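Local coordinates for L-serine ammonia-lyase (Rhizomucor miehei CAU432, PDB 5C3U), which belongs to the pyridoxal-phosphate dependent enzymes and holds pyridoxal-5'-phosphate in a pocket within its fold, at residues D316-L319 / A320-D323. Sequence-based numbering, arbitrary orientation.
Sequences DISL and AHLD
S318 is the N-cap of helix 319-329, the last helix of the modelled chain, and its side chain meets H321 three residues on. S318 OG lies at the edge of the H321 ring, in its plane, 2.6 Å from ND1. The two atoms share a short hydrogen bond, and either could be the donor. The serine torsion (chi1 70°) sets OG between the backbone N and the carbonyl carbon, turned to the start of the helix. There OG also comes 3.2 Å from H321 N.

The imidazole folds back along the incoming loop. H321 CG stands beside its own backbone N and anti to its carbonyl carbon, which lays the ring over the chain at I317. I317 CA sits 3.8 Å from the ring centroid, only 7° off the normal, in a CH-pi contact. I317 CD1 reaches past this face to H321 CB at 3.7 Å. Edge and face contacts together limit how the ring can rotate.

At the far end of the ring, D316 OD1 is 3.6 Å from H321 NE2, with the carboxylate and ring planes 82° apart. OD2 of this carboxylate is hydrogen-bonded to T233 OG1, its stronger partner.

The first helical turns close through the backbone. L322 N donates to S318 O at 3.1 Å, and D323 N to L319 O at 2.9 Å. D323 OD1 forms a salt bridge with R326 one turn further on. I317 of the loop and L322 of the helix both touch V267 of helix 260-274, so the junction packs against that helix.

The contact lies at the protein surface, although the D316 side chain is about 8 Å from the bound pyridoxal-5'-phosphate. It is a serine N-cap at a loop-to-helix junction, with the cap hydroxyl bonded to a first-turn histidine.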
# COMPACT_ATOMS: atom_id res chain seq x y z
N ASP A 316 -3.95 7.01 -7.63
CA ASP A 316 -4.48 6.49 -8.89
C ASP A 316 -5.99 6.34 -8.76
O ASP A 316 -6.53 5.24 -8.80
CB ASP A 316 -3.84 5.14 -9.29
CG ASP A 316 -4.09 4.79 -10.76
OD1 ASP A 316 -4.38 5.72 -11.55
OD2 ASP A 316 -4.00 3.58 -11.12
N ILE A 317 -6.66 7.47 -8.58
CA ILE A 317 -8.10 7.50 -8.35
C ILE A 317 -8.51 8.92 -8.74
O ILE A 317 -7.69 9.82 -8.69
CB ILE A 317 -8.48 7.16 -6.88
CG1 ILE A 317 -10.00 7.03 -6.70
CG2 ILE A 317 -7.92 8.17 -5.88
CD1 ILE A 317 -10.58 5.77 -7.33
N SER A 318 -9.77 9.08 -9.15
CA SER A 318 -10.27 10.36 -9.67
C SER A 318 -11.78 10.24 -9.81
O SER A 318 -12.34 9.15 -9.68
CB SER A 318 -9.63 10.68 -11.04
OG SER A 318 -10.09 9.81 -12.07
N LEU A 319 -12.43 11.36 -10.09
CA LEU A 319 -13.87 11.35 -10.34
C LEU A 319 -14.20 10.50 -11.56
O LEU A 319 -15.22 9.80 -11.57
CB LEU A 319 -14.37 12.80 -10.47
CG LEU A 319 -14.22 13.58 -9.15
CD1 LEU A 319 -14.69 15.04 -9.26
CD2 LEU A 319 -14.90 12.88 -7.97
N ALA A 320 -13.33 10.49 -12.56
CA ALA A 320 -13.61 9.66 -13.73
C ALA A 320 -13.48 8.17 -13.38
O ALA A 320 -14.20 7.35 -13.95
CB ALA A 320 -12.73 10.03 -14.91
N HIS A 321 -12.60 7.82 -12.42
CA HIS A 321 -12.53 6.40 -11.97
C HIS A 321 -13.84 6.02 -11.36
O HIS A 321 -14.37 4.94 -11.64
CB HIS A 321 -11.46 6.16 -10.90
CG HIS A 321 -10.05 6.15 -11.41
ND1 HIS A 321 -9.44 7.25 -11.89
CD2 HIS A 321 -9.11 5.12 -11.44
CE1 HIS A 321 -8.17 6.94 -12.23
NE2 HIS A 321 -7.97 5.63 -11.95
N LEU A 322 -14.37 6.89 -10.51
CA LEU A 322 -15.63 6.63 -9.82
C LEU A 322 -16.82 6.53 -10.78
O LEU A 322 -17.71 5.71 -10.58
CB LEU A 322 -15.89 7.67 -8.73
CG LEU A 322 -15.16 7.35 -7.42
CD1 LEU A 322 -14.98 8.64 -6.64
CD2 LEU A 322 -15.92 6.31 -6.60
N ASP A 323 -16.80 7.35 -11.83
CA ASP A 323 -17.79 7.21 -12.91
C ASP A 323 -17.73 5.79 -13.51
O ASP A 323 -18.76 5.11 -13.68
CB ASP A 323 -17.52 8.23 -14.00
CG ASP A 323 -17.87 9.66 -13.59
OD1 ASP A 323 -18.62 9.84 -12.59
OD2 ASP A 323 -17.38 10.61 -14.27